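ATP-dependent DNA helicase (Mycobacterium smegmatis, PDB 5V9X) unwinds RNA:DNA hybrids, probably by moving 3'-to-5' along a single DNA strand with energy from ATP hydrolysis. Local coordinates at residues Q466-V471 / P521-D526; N459-L464 / E501-L506; A177-L182 / A473-D478; P791-G796 / L801-Q806; S208-D213 / V486-P491. All coordinates share one frame; numbering follows the deposited sequence.

Interaction 1 of 5, residues Q466-V471 / P521-D526; sequences QHTVAV and PRLVYD
Leu523, at the start of strand 523-526, rests its isobutyl end against the flank of helix 461-471 between Thr468 and Val469. The contact is chiefly apolar. Leu523 CD1 meets the methyl of Thr468, CG2, at 3.6 Å, the two side chains meeting at a slant. The same CD1 lies 3.6 Å from the carbonyl oxygen Thr468 O and 4.1 Å from Val469 CA, and Leu523 CD2 reaches Val469 CA at 4.2 Å, so the leucine rests on the helix backbone as much as on side chains. Val469 CG2 reaches Arg522 CB at 4.1 Å, touching only the root of that arginine, whose chain then bends off. The polar groups are served outside the contact. Thr468 places OG1 beside the backbone N (chi1 -59°), which leaves CG2 opposite that N and facing the leucine; OG1 pairs with Leu464 O and Trp482 NE1. Arg522 NE goes to Leu788 O. Leu507 of helix 497-508 also packs on Thr468 and Val469 and exchanges backbone hydrogen bonds with Arg522 and Leu523, so that helix 497-508 shares in this buried contact. A first helix lying against the sheet strand that follows the third helix is characteristic of the winged-helix fold, whose three-stranded antiparallel sheet contains 523-526.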
# COMPACT_ATOMS: atom_id res chain seq x y z
N GLN A 466 2.35 21.13 2.69
CA GLN A 466 1.26 21.16 1.71
C GLN A 466 -0.04 21.63 2.35
O GLN A 466 -0.71 22.52 1.82
CB GLN A 466 1.09 19.77 1.08
CG GLN A 466 -0.06 19.70 0.08
CD GLN A 466 -0.19 18.33 -0.56
OE1 GLN A 466 -1.29 17.81 -0.72
NE2 GLN A 466 0.94 17.76 -0.96
N HIS A 467 -0.40 21.05 3.50
CA HIS A 467 -1.60 21.49 4.20
C HIS A 467 -1.48 22.95 4.62
O HIS A 467 -2.48 23.69 4.61
CB HIS A 467 -1.86 20.61 5.42
CG HIS A 467 -2.65 19.37 5.12
ND1 HIS A 467 -4.01 19.29 5.31
CD2 HIS A 467 -2.27 18.16 4.63
CE1 HIS A 467 -4.44 18.09 4.96
NE2 HIS A 467 -3.40 17.39 4.54
N THR A 468 -0.28 23.39 4.98
CA THR A 468 -0.09 24.76 5.43
C THR A 468 -0.43 25.75 4.32
O THR A 468 -1.01 26.81 4.58
CB THR A 468 1.35 24.97 5.91
OG1 THR A 468 1.63 24.06 6.98
CG2 THR A 468 1.54 26.39 6.40
N VAL A 469 -0.07 25.43 3.07
CA VAL A 469 -0.50 26.26 1.96
C VAL A 469 -2.01 26.19 1.78
O VAL A 469 -2.66 27.19 1.48
CB VAL A 469 0.24 25.85 0.67
CG1 VAL A 469 -0.24 26.69 -0.52
CG2 VAL A 469 1.74 25.98 0.85
N ALA A 470 -2.59 25.01 2.00
CA ALA A 470 -4.01 24.80 1.73
C ALA A 470 -4.89 25.40 2.81
O ALA A 470 -5.95 25.97 2.51
CB ALA A 470 -4.30 23.31 1.57
N VAL A 471 -4.49 25.28 4.08
CA VAL A 471 -5.31 25.81 5.17
C VAL A 471 -5.35 27.33 5.11
O VAL A 471 -6.34 27.95 5.53
CB VAL A 471 -4.79 25.31 6.53
CG1 VAL A 471 -3.40 25.86 6.82
CG2 VAL A 471 -5.76 25.68 7.65
N PRO A 521 8.45 30.39 -2.87
CA PRO A 521 7.66 30.40 -1.64
C PRO A 521 6.21 30.78 -1.92
O PRO A 521 5.91 31.56 -2.82
CB PRO A 521 8.36 31.46 -0.79
CG PRO A 521 8.93 32.41 -1.79
CD PRO A 521 9.34 31.56 -2.97
N ARG A 522 5.31 30.21 -1.12
CA ARG A 522 3.89 30.29 -1.40
C ARG A 522 3.08 31.00 -0.32
O ARG A 522 1.87 31.18 -0.50
CB ARG A 522 3.32 28.88 -1.61
CG ARG A 522 4.20 27.98 -2.46
CD ARG A 522 4.42 28.56 -3.84
NE ARG A 522 4.93 27.56 -4.77
CZ ARG A 522 4.96 27.71 -6.09
NH1 ARG A 522 4.51 28.82 -6.65
NH2 ARG A 522 5.44 26.74 -6.85
N LEU A 523 3.70 31.41 0.78
CA LEU A 523 2.99 32.07 1.86
C LEU A 523 3.78 33.28 2.33
O LEU A 523 4.98 33.41 2.06
CB LEU A 523 2.74 31.12 3.04
CG LEU A 523 1.87 29.90 2.77
CD1 LEU A 523 1.83 29.00 3.99
CD2 LEU A 523 0.46 30.32 2.37
N VAL A 524 3.09 34.18 3.03
CA VAL A 524 3.70 35.34 3.66
C VAL A 524 3.46 35.23 5.16
O VAL A 524 2.32 35.03 5.60
CB VAL A 524 3.14 36.66 3.10
CG1 VAL A 524 3.75 37.84 3.83
CG2 VAL A 524 3.42 36.75 1.61
N TYR A 525 4.53 35.36 5.94
CA TYR A 525 4.50 35.10 7.38
C TYR A 525 4.70 36.41 8.13
O TYR A 525 5.71 37.10 7.92
CB TYR A 525 5.59 34.09 7.76
CG TYR A 525 5.43 33.46 9.12
CD1 TYR A 525 4.30 33.67 9.90
CD2 TYR A 525 6.43 32.64 9.64
CE1 TYR A 525 4.17 33.09 11.15
CE2 TYR A 525 6.31 32.06 10.89
CZ TYR A 525 5.18 32.28 11.64
OH TYR A 525 5.05 31.70 12.88
N ASP A 526 3.74 36.75 8.99
CA ASP A 526 3.81 37.93 9.85
C ASP A 526 4.10 37.44 11.26
O ASP A 526 3.18 37.06 11.99
CB ASP A 526 2.52 38.74 9.79
CG ASP A 526 2.65 40.10 10.45
OD1 ASP A 526 2.57 41.12 9.74
OD2 ASP A 526 2.85 40.15 11.69

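Interaction 2 of 5, residues N459-L464 / E501-L506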
# COMPACT_ATOMS: atom_id res chain seq x y z
N ASN A 459 6.12 13.05 12.14
CA ASN A 459 6.50 14.39 11.71
C ASN A 459 6.93 14.49 10.24
O ASN A 459 8.02 14.97 9.94
CB ASN A 459 7.60 14.94 12.61
CG ASN A 459 7.23 14.88 14.08
OD1 ASN A 459 6.05 14.90 14.43
ND2 ASN A 459 8.24 14.82 14.94
N PRO A 460 6.07 14.05 9.29
CA PRO A 460 6.43 14.21 7.87
C PRO A 460 6.23 15.65 7.41
O PRO A 460 5.11 16.05 7.06
CB PRO A 460 5.48 13.24 7.16
CG PRO A 460 4.29 13.16 8.05
CD PRO A 460 4.80 13.32 9.45
N LEU A 461 7.32 16.42 7.38
CA LEU A 461 7.22 17.87 7.22
C LEU A 461 6.65 18.27 5.86
O LEU A 461 6.00 19.32 5.76
CB LEU A 461 8.59 18.51 7.42
CG LEU A 461 9.22 18.36 8.80
CD1 LEU A 461 10.51 19.16 8.88
CD2 LEU A 461 8.24 18.81 9.88
N ASP A 462 6.88 17.47 4.82
CA ASP A 462 6.37 17.85 3.50
C ASP A 462 4.84 17.80 3.47
O ASP A 462 4.21 18.67 2.87
CB ASP A 462 6.97 16.95 2.42
CG ASP A 462 6.71 15.47 2.66
OD1 ASP A 462 6.04 15.12 3.66
OD2 ASP A 462 7.17 14.65 1.84
N VAL A 463 4.24 16.80 4.12
CA VAL A 463 2.79 16.75 4.23
C VAL A 463 2.27 17.97 4.98
O VAL A 463 1.23 18.54 4.62
CB VAL A 463 2.35 15.43 4.91
CG1 VAL A 463 0.88 15.48 5.28
CG2 VAL A 463 2.63 14.25 4.00
N LEU A 464 2.98 18.38 6.03
CA LEU A 464 2.60 19.58 6.77
C LEU A 464 2.65 20.82 5.88
O LEU A 464 1.72 21.62 5.85
CB LEU A 464 3.52 19.76 7.98
CG LEU A 464 3.46 21.10 8.71
CD1 LEU A 464 2.11 21.31 9.38
CD2 LEU A 464 4.59 21.22 9.73
N GLU A 501 8.04 25.99 12.83
CA GLU A 501 8.44 27.30 12.34
C GLU A 501 9.43 27.18 11.19
O GLU A 501 9.40 27.98 10.25
CB GLU A 501 9.04 28.13 13.48
CG GLU A 501 8.12 28.32 14.68
CD GLU A 501 6.86 29.11 14.36
OE1 GLU A 501 6.83 29.81 13.33
OE2 GLU A 501 5.90 29.04 15.16
N ALA A 502 10.32 26.18 11.25
CA ALA A 502 11.26 25.96 10.15
C ALA A 502 10.52 25.70 8.84
O ALA A 502 10.92 26.20 7.78
CB ALA A 502 12.19 24.80 10.48
N THR A 503 9.44 24.92 8.89
CA THR A 503 8.65 24.68 7.69
C THR A 503 7.97 25.96 7.20
O THR A 503 7.93 26.22 6.00
CB THR A 503 7.61 23.58 7.95
OG1 THR A 503 8.28 22.35 8.25
CG2 THR A 503 6.71 23.39 6.74
N LEU A 504 7.43 26.76 8.13
CA LEU A 504 6.78 28.01 7.73
C LEU A 504 7.78 28.98 7.12
O LEU A 504 7.44 29.72 6.19
CB LEU A 504 6.09 28.65 8.93
CG LEU A 504 5.05 27.82 9.70
CD1 LEU A 504 4.29 28.72 10.67
CD2 LEU A 504 4.10 27.12 8.76
N ASP A 505 9.01 28.99 7.63
CA ASP A 505 10.05 29.86 7.05
C ASP A 505 10.29 29.51 5.60
O ASP A 505 10.35 30.39 4.73
CB ASP A 505 11.34 29.73 7.85
CG ASP A 505 11.18 30.12 9.30
OD1 ASP A 505 10.24 30.89 9.60
OD2 ASP A 505 11.98 29.67 10.14
N LEU A 506 10.45 28.22 5.31
CA LEU A 506 10.71 27.79 3.94
C LEU A 506 9.56 28.17 3.02
O LEU A 506 9.78 28.63 1.89
CB LEU A 506 10.95 26.28 3.92
CG LEU A 506 11.33 25.62 2.59
CD1 LEU A 506 12.38 26.45 1.87
CD2 LEU A 506 11.84 24.22 2.86
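Thr503 faces two leucines of helix 461-471, and its OG1 is the atom nearest to both. Leu461 lies alongside this oxygen, CB and CD2 each 3.9 Å from Thr503 OG1. Leu464, one turn on, adds CD2 at 4.1 Å from Thr503 OG1, and the same CD2 is 4.3 Å from the methyl Thr503 CG2. Both leucines run obliquely across the threonine. Their different first torsions bring them together: Leu461 CG lies opposite the carbonyl carbon (chi1 -63°), whereas Leu464 CG lies opposite the backbone N (chi1 168°). The hydroxyl thus sits in a hydrocarbon setting, yet it is satisfied, being hydrogen-bonded to Ala499 O one turn back in its own helix. Polar partners lie farther out on both helices. On 461-471, Asp462 points away from Thr503 and pairs through OD2 with Arg786 and Lys200; placed in the first turn, its charge may also suit the helix N-terminus. On 497-508, Glu501 bonds to Arg497 and to Tyr525 OH, and Asp505 pairs with Arg527; these acidic residues take no part in the packed face. A threonine packed against two leucines of the first helix, on what by topology is the third helix, belongs to the three-helix core of a winged-helix domain.

Interaction 3 of 5, residues A177-L182 / A473-D478. With nucleotides of chain B.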
# COMPACT_ATOMS: atom_id res chain seq x y z
N ALA A 177 -14.66 26.50 -1.50
CA ALA A 177 -15.94 26.89 -0.92
C ALA A 177 -16.83 25.69 -0.60
O ALA A 177 -17.85 25.87 0.06
CB ALA A 177 -16.67 27.84 -1.87
N ALA A 178 -16.46 24.49 -1.05
CA ALA A 178 -17.25 23.30 -0.76
C ALA A 178 -17.23 22.93 0.71
O ALA A 178 -18.12 22.21 1.17
CB ALA A 178 -16.75 22.12 -1.60
N ARG A 179 -16.23 23.41 1.47
CA ARG A 179 -16.13 23.08 2.88
C ARG A 179 -17.32 23.59 3.69
O ARG A 179 -17.57 23.08 4.79
CB ARG A 179 -14.84 23.64 3.46
CG ARG A 179 -14.81 25.16 3.49
CD ARG A 179 -13.55 25.67 4.15
NE ARG A 179 -13.44 27.12 4.04
CZ ARG A 179 -12.41 27.82 4.49
NH1 ARG A 179 -11.39 27.20 5.08
NH2 ARG A 179 -12.39 29.14 4.35
N GLU A 180 -18.04 24.59 3.18
CA GLU A 180 -19.19 25.11 3.90
C GLU A 180 -20.30 24.07 4.05
O GLU A 180 -21.15 24.21 4.93
CB GLU A 180 -19.73 26.36 3.20
CG GLU A 180 -20.26 27.43 4.15
CD GLU A 180 -19.15 28.27 4.74
OE1 GLU A 180 -18.20 28.61 4.00
OE2 GLU A 180 -19.22 28.60 5.95
N THR A 181 -20.31 23.04 3.20
CA THR A 181 -21.27 21.96 3.35
C THR A 181 -20.85 20.95 4.41
O THR A 181 -21.67 20.11 4.79
CB THR A 181 -21.47 21.23 2.02
OG1 THR A 181 -20.24 20.61 1.62
CG2 THR A 181 -21.91 22.21 0.94
N LEU A 182 -19.62 21.02 4.90
CA LEU A 182 -19.12 20.07 5.88
C LEU A 182 -19.19 20.60 7.31
O LEU A 182 -18.70 19.93 8.23
CB LEU A 182 -17.68 19.68 5.55
CG LEU A 182 -17.45 19.10 4.15
CD1 LEU A 182 -15.97 18.84 3.90
CD2 LEU A 182 -18.25 17.82 3.97
N ALA A 473 -4.99 29.07 2.16
CA ALA A 473 -5.21 29.49 0.78
C ALA A 473 -6.47 30.34 0.64
O ALA A 473 -6.56 31.15 -0.29
CB ALA A 473 -5.30 28.27 -0.13
N LEU A 474 -7.44 30.17 1.53
CA LEU A 474 -8.69 30.90 1.47
C LEU A 474 -8.79 32.01 2.51
O LEU A 474 -9.49 33.00 2.28
CB LEU A 474 -9.87 29.95 1.65
CG LEU A 474 -9.86 28.70 0.76
CD1 LEU A 474 -10.68 27.59 1.38
CD2 LEU A 474 -10.38 29.04 -0.63
N GLU A 475 -8.12 31.86 3.65
CA GLU A 475 -8.21 32.80 4.76
C GLU A 475 -6.84 32.98 5.40
O GLU A 475 -5.92 32.20 5.13
CB GLU A 475 -9.22 32.31 5.80
CG GLU A 475 -10.55 31.86 5.22
CD GLU A 475 -11.69 31.98 6.20
OE1 GLU A 475 -11.52 31.58 7.37
OE2 GLU A 475 -12.77 32.47 5.80
N PRO A 476 -6.65 34.00 6.24
CA PRO A 476 -5.42 34.08 7.04
C PRO A 476 -5.56 33.23 8.30
O PRO A 476 -6.58 33.29 9.00
CB PRO A 476 -5.31 35.57 7.38
CG PRO A 476 -6.72 36.03 7.42
CD PRO A 476 -7.47 35.23 6.38
N VAL A 477 -4.54 32.43 8.58
CA VAL A 477 -4.60 31.47 9.68
C VAL A 477 -3.63 31.89 10.78
O VAL A 477 -2.58 32.49 10.52
CB VAL A 477 -4.29 30.03 9.19
CG1 VAL A 477 -2.79 29.81 9.00
CG2 VAL A 477 -4.88 29.00 10.14
N ASP A 478 -4.01 31.59 12.02
CA ASP A 478 -3.16 31.84 13.17
C ASP A 478 -2.12 30.74 13.26
O ASP A 478 -2.47 29.55 13.31
CB ASP A 478 -4.00 31.91 14.44
CG ASP A 478 -3.21 32.38 15.65
OD1 ASP A 478 -2.10 32.92 15.46
OD2 ASP A 478 -3.69 32.19 16.79
P DA B 13 -13.55 27.54 -5.23
OP1 DA B 13 -13.43 27.69 -3.76
OP2 DA B 13 -14.78 26.97 -5.81
O5' DA B 13 -13.30 28.97 -5.91
C5' DA B 13 -11.98 29.42 -6.14
C4' DA B 13 -11.95 30.49 -7.21
O4' DA B 13 -12.01 29.87 -8.52
C3' DA B 13 -13.11 31.48 -7.16
O3' DA B 13 -12.66 32.77 -7.52
C2' DA B 13 -14.08 30.91 -8.19
C1' DA B 13 -13.13 30.36 -9.23
N9 DA B 13 -13.69 29.27 -10.01
C8 DA B 13 -14.77 28.49 -9.68
N7 DA B 13 -15.05 27.57 -10.57
C5 DA B 13 -14.09 27.75 -11.55
C6 DA B 13 -13.84 27.09 -12.77
N6 DA B 13 -14.57 26.07 -13.22
N1 DA B 13 -12.80 27.53 -13.51
C2 DA B 13 -12.06 28.55 -13.06
N3 DA B 13 -12.20 29.25 -11.93
C4 DA B 13 -13.24 28.80 -11.22
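Arg179 reaches from the first RecA-like helicase domain to Leu474 and Glu475 of the winged-helix domain, joining a 3-10 segment (177-181) to the turn that leads into strand 477-478. The tight part is apolar on cationic: Leu474 CD1 sits squarely over one face of the guanidinium, 3.6 Å from Arg179 CZ, the two side chains arriving from opposite directions. Arg179 CG lies between the backbone N and carbonyl carbon (chi1 66°), and beyond it the chain is extended to NE, which carries the guanidinium across to Leu474. The other side is looser and open to solvent. Glu475 lies at the guanidinium edge, where its methylene, not its carboxylate, comes closest: CG is 3.4 Å from Arg179 NH2. The charges form only a long salt bridge, Arg179 NH2 to Glu475 OE2 at 3.7 Å, with carboxylate and guanidinium planes 80° apart, far from a flat two-pronged pairing. Behind Arg179 the 3-10 turn is fastened by Ala178 O, which accepts from both the amide and the hydroxyl of Thr181. The same segment also contacts the bound DNA strand at its opening residue: Ala177 N donates to OP1 of nucleotide DA13 of chain B at 2.8 Å, with an N-H...O angle of 151°.

Interaction 4 of 5, residues P791-G796 / L801-Q806; sequences PRRHPG and LWHQRQ
His803 carries its ring opposite the backbone N (chi1 -173°), holding it out from helix 801-815 toward Arg793, whose chain bends at both chi2 and chi3 to fold across it. Arg793 CG lies over the imidazole face, a CH-pi contact 3.6 Å from the ring centroid of His803 and 15° off the ring normal. Farther along, Arg793 NE passes 3.8 Å from His803 NE2, but the pair is not hydrogen-bonded. The guanidinium then meets Trp802: CH2 of that indole stands over one guanidinium face, toward its rim, 4.1 Å from Arg793 NE, with the planes inclined by 61°. Arg792 turns the other way, its NH1 binding Pro795 O at 3.0 Å and also Thr544 OG1, which ties up the loop. The bound DNA comes within about 4 Å of the nearest atom of these segments. The contact thus pins the connection between helices 774-786 and 801-815 back onto the second of them, while Arg792 packs on Leu541 of helix 538-543.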
# COMPACT_ATOMS: atom_id res chain seq x y z
N PRO A 791 9.32 24.90 -8.74
CA PRO A 791 8.64 25.69 -9.78
C PRO A 791 8.07 24.76 -10.85
O PRO A 791 8.76 23.87 -11.35
CB PRO A 791 9.74 26.59 -10.33
CG PRO A 791 11.01 25.88 -10.02
CD PRO A 791 10.78 25.14 -8.73
N ARG A 792 6.81 24.98 -11.19
CA ARG A 792 6.12 24.17 -12.19
C ARG A 792 6.04 24.92 -13.52
O ARG A 792 6.30 26.12 -13.61
CB ARG A 792 4.73 23.77 -11.70
CG ARG A 792 3.99 24.86 -10.93
CD ARG A 792 2.60 24.40 -10.50
NE ARG A 792 2.63 23.21 -9.65
CZ ARG A 792 1.55 22.60 -9.18
NH1 ARG A 792 0.34 23.07 -9.47
NH2 ARG A 792 1.67 21.53 -8.41
N ARG A 793 5.67 24.18 -14.57
CA ARG A 793 5.62 24.76 -15.91
C ARG A 793 4.32 25.49 -16.18
O ARG A 793 4.28 26.40 -17.02
CB ARG A 793 5.82 23.66 -16.96
CG ARG A 793 7.22 23.08 -17.01
CD ARG A 793 7.84 23.26 -18.39
NE ARG A 793 9.03 24.10 -18.35
CZ ARG A 793 9.60 24.63 -19.43
NH1 ARG A 793 9.08 24.41 -20.63
NH2 ARG A 793 10.68 25.38 -19.30
N HIS A 794 3.24 25.12 -15.49
CA HIS A 794 1.94 25.76 -15.60
C HIS A 794 1.36 25.82 -14.20
O HIS A 794 1.42 24.82 -13.46
CB HIS A 794 1.00 25.00 -16.54
CG HIS A 794 -0.21 25.78 -16.95
ND1 HIS A 794 -1.26 26.03 -16.09
CD2 HIS A 794 -0.55 26.36 -18.12
CE1 HIS A 794 -2.19 26.73 -16.71
NE2 HIS A 794 -1.78 26.95 -17.95
N PRO A 795 0.80 26.97 -13.79
CA PRO A 795 0.33 27.10 -12.40
C PRO A 795 -0.69 26.05 -12.00
O PRO A 795 -0.64 25.55 -10.87
CB PRO A 795 -0.25 28.51 -12.36
CG PRO A 795 0.45 29.24 -13.46
CD PRO A 795 0.66 28.23 -14.54
N GLY A 796 -1.61 25.70 -12.89
CA GLY A 796 -2.64 24.73 -12.56
C GLY A 796 -2.36 23.34 -13.09
O GLY A 796 -3.29 22.59 -13.41
N LEU A 801 7.61 14.95 -15.20
CA LEU A 801 8.61 14.31 -14.35
C LEU A 801 10.02 14.78 -14.69
O LEU A 801 10.86 14.95 -13.80
CB LEU A 801 8.50 12.79 -14.47
CG LEU A 801 9.03 11.98 -13.28
CD1 LEU A 801 8.46 12.51 -11.98
CD2 LEU A 801 8.66 10.53 -13.46
N TRP A 802 10.30 15.00 -15.98
CA TRP A 802 11.61 15.51 -16.36
C TRP A 802 11.87 16.88 -15.75
O TRP A 802 13.02 17.23 -15.46
CB TRP A 802 11.74 15.59 -17.89
CG TRP A 802 10.88 16.64 -18.53
CD1 TRP A 802 9.64 16.47 -19.08
CD2 TRP A 802 11.20 18.03 -18.70
NE1 TRP A 802 9.17 17.66 -19.57
CE2 TRP A 802 10.10 18.64 -19.35
CE3 TRP A 802 12.30 18.82 -18.36
CZ2 TRP A 802 10.08 19.99 -19.68
CZ3 TRP A 802 12.28 20.17 -18.68
CH2 TRP A 802 11.17 20.74 -19.33
N HIS A 803 10.81 17.67 -15.54
CA HIS A 803 10.97 19.02 -15.02
C HIS A 803 11.07 19.02 -13.50
O HIS A 803 11.82 19.82 -12.93
CB HIS A 803 9.80 19.89 -15.48
CG HIS A 803 9.95 21.34 -15.12
ND1 HIS A 803 9.08 21.99 -14.28
CD2 HIS A 803 10.87 22.26 -15.50
CE1 HIS A 803 9.45 23.25 -14.15
NE2 HIS A 803 10.53 23.44 -14.88
N GLN A 804 10.31 18.15 -12.83
CA GLN A 804 10.51 17.96 -11.39
C GLN A 804 11.95 17.58 -11.10
O GLN A 804 12.60 18.17 -10.22
CB GLN A 804 9.56 16.88 -10.86
CG GLN A 804 8.13 17.35 -10.64
CD GLN A 804 7.29 16.32 -9.90
OE1 GLN A 804 7.80 15.31 -9.42
NE2 GLN A 804 5.99 16.58 -9.81
N ARG A 805 12.49 16.60 -11.84
CA ARG A 805 13.86 16.15 -11.61
C ARG A 805 14.86 17.29 -11.80
O ARG A 805 15.74 17.50 -10.97
CB ARG A 805 14.18 15.00 -12.56
CG ARG A 805 13.41 13.74 -12.28
CD ARG A 805 13.32 12.87 -13.51
NE ARG A 805 12.76 11.57 -13.21
CZ ARG A 805 12.31 10.72 -14.12
NH1 ARG A 805 12.34 11.06 -15.41
NH2 ARG A 805 11.82 9.55 -13.76
N GLN A 806 14.72 18.04 -12.90
CA GLN A 806 15.67 19.11 -13.18
C GLN A 806 15.65 20.17 -12.09
O GLN A 806 16.70 20.57 -11.58
CB GLN A 806 15.35 19.73 -14.54
CG GLN A 806 16.17 20.97 -14.87
CD GLN A 806 15.87 21.50 -16.26
OE1 GLN A 806 15.41 22.64 -16.42
NE2 GLN A 806 16.13 20.69 -17.28

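Interaction 5 of 5, residues S208-D213 / V486-P491; sequences SLERLD and VRRSAP
Glu210, on helix 200-213 of the first RecA-like domain, meets Arg488 and Ser489 of segment 486-491, which lies on helix 479-488, by topology the second helix of the winged-helix fold. The glutamate bends at chi2 (-60°) and lays its carboxylate beside the root of Arg488, so that OE2 is 3.4 Å from Arg488 CB. The charged ends meet less closely: Glu210 OE2 stands 3.6 Å from Arg488 NE, a long salt bridge. OE2 lies at the guanidinium edge and near its plane, although the carboxylate itself is turned 47° from that plane. Nearer its backbone, Glu210 CG rests on Ser489, 3.9 Å from its N and 4.0 Å from its CB. Ser489 is kept in place by its own chain: Val486 O accepts both Ser489 OG, in the carbonyl plane, and Ser489 N at 3.2 Å. The other carboxylate oxygen, Glu210 OE1, forms a salt bridge with Arg222, which Asp213 also engages. Glu210 is therefore shared between an arginine of its own domain and, more weakly, one of the winged-helix domain. Two cationic partners would probably favour the ionised form of this buried acid and compensate its charge at the domain interface.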
# COMPACT_ATOMS: atom_id res chain seq x y z
N SER A 208 -6.30 16.51 7.16
CA SER A 208 -7.61 16.88 6.62
C SER A 208 -8.70 16.76 7.68
O SER A 208 -9.54 17.64 7.82
CB SER A 208 -7.94 16.02 5.40
OG SER A 208 -7.12 16.34 4.29
N LEU A 209 -8.67 15.66 8.44
CA LEU A 209 -9.69 15.45 9.47
C LEU A 209 -9.59 16.47 10.59
O LEU A 209 -10.61 16.87 11.16
CB LEU A 209 -9.58 14.03 10.02
CG LEU A 209 -9.88 12.90 9.03
CD1 LEU A 209 -9.73 11.54 9.70
CD2 LEU A 209 -11.27 13.06 8.42
N GLU A 210 -8.37 16.91 10.94
CA GLU A 210 -8.24 17.94 11.96
C GLU A 210 -8.71 19.29 11.44
O GLU A 210 -9.31 20.08 12.18
CB GLU A 210 -6.79 18.03 12.45
CG GLU A 210 -6.36 16.87 13.34
CD GLU A 210 -7.19 16.76 14.62
OE1 GLU A 210 -7.39 15.62 15.09
OE2 GLU A 210 -7.64 17.80 15.14
N ARG A 211 -8.44 19.58 10.16
CA ARG A 211 -8.99 20.78 9.54
C ARG A 211 -10.51 20.73 9.51
O ARG A 211 -11.18 21.76 9.65
CB ARG A 211 -8.43 20.96 8.13
CG ARG A 211 -6.94 21.28 8.10
CD ARG A 211 -6.40 21.22 6.68
NE ARG A 211 -7.15 22.07 5.76
CZ ARG A 211 -6.94 22.11 4.45
NH1 ARG A 211 -6.01 21.34 3.90
NH2 ARG A 211 -7.67 22.91 3.69
N LEU A 212 -11.08 19.54 9.33
CA LEU A 212 -12.53 19.38 9.43
C LEU A 212 -13.02 19.73 10.83
O LEU A 212 -13.93 20.56 10.99
CB LEU A 212 -12.92 17.94 9.07
CG LEU A 212 -14.40 17.57 9.25
CD1 LEU A 212 -15.27 18.28 8.22
CD2 LEU A 212 -14.59 16.07 9.17
N ASP A 213 -12.41 19.12 11.86
CA ASP A 213 -12.85 19.35 13.23
C ASP A 213 -12.84 20.83 13.61
O ASP A 213 -13.59 21.25 14.49
CB ASP A 213 -11.96 18.56 14.20
CG ASP A 213 -12.28 17.07 14.20
OD1 ASP A 213 -13.26 16.68 13.53
OD2 ASP A 213 -11.55 16.31 14.86
N VAL A 486 -2.37 20.77 14.24
CA VAL A 486 -1.42 19.81 13.70
C VAL A 486 -1.03 18.79 14.75
O VAL A 486 -0.97 17.58 14.47
CB VAL A 486 -0.20 20.55 13.12
CG1 VAL A 486 0.98 19.63 13.00
CG2 VAL A 486 -0.54 21.15 11.77
N ARG A 487 -0.76 19.24 15.98
CA ARG A 487 -0.36 18.32 17.04
C ARG A 487 -1.50 17.42 17.49
O ARG A 487 -1.23 16.40 18.15
CB ARG A 487 0.18 19.10 18.24
CG ARG A 487 1.57 19.67 18.04
CD ARG A 487 2.26 19.88 19.37
NE ARG A 487 3.36 18.95 19.58
CZ ARG A 487 3.90 18.68 20.77
NH1 ARG A 487 3.43 19.28 21.86
NH2 ARG A 487 4.90 17.82 20.87
N ARG A 488 -2.75 17.76 17.18
CA ARG A 488 -3.85 16.88 17.55
C ARG A 488 -3.89 15.63 16.68
O ARG A 488 -4.40 14.59 17.12
CB ARG A 488 -5.18 17.63 17.48
CG ARG A 488 -5.47 18.46 18.72
CD ARG A 488 -6.90 18.99 18.74
NE ARG A 488 -7.08 20.13 17.84
CZ ARG A 488 -6.95 21.40 18.21
NH1 ARG A 488 -6.64 21.70 19.46
NH2 ARG A 488 -7.14 22.37 17.32
N SER A 489 -3.35 15.70 15.47
CA SER A 489 -3.24 14.52 14.63
C SER A 489 -2.20 13.56 15.20
O SER A 489 -1.42 13.90 16.10
CB SER A 489 -2.87 14.92 13.20
OG SER A 489 -1.58 15.51 13.16
N ALA A 490 -2.20 12.34 14.67
CA ALA A 490 -1.28 11.31 15.12
C ALA A 490 0.15 11.49 14.60
O ALA A 490 1.09 11.37 15.39
CB ALA A 490 -1.81 9.92 14.73
N PRO A 491 0.36 11.77 13.31
CA PRO A 491 1.75 11.84 12.81
C PRO A 491 2.54 13.03 13.32
O PRO A 491 3.75 13.09 13.09
CB PRO A 491 1.58 11.91 11.28
CG PRO A 491 0.17 11.52 11.02
CD PRO A 491 -0.59 11.99 12.21

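Interactions 1 and 2 share helix 461-471, their centres 10 Å apart, and Thr468 CG2 on Leu504 CD2 (3.6 Å) joins them into one winged-helix core. Interactions 3 and 5, 15 Å apart, both fasten this domain to the first RecA-like domain. His467 of interaction 1 packs on Ser208 and Arg211 of interaction 5, and Asn459 N probably bonds to Pro491 O (2.6 Å) between interactions 2 and 5. Interaction 4 touches none of the others; its centre is 19 Å from interaction 1 and 27 Å from interaction 3, though both 3 and 4 lie near the bound DNA. None involves the AMP-PNP; they probably bear on how the domains are arranged along the DNA.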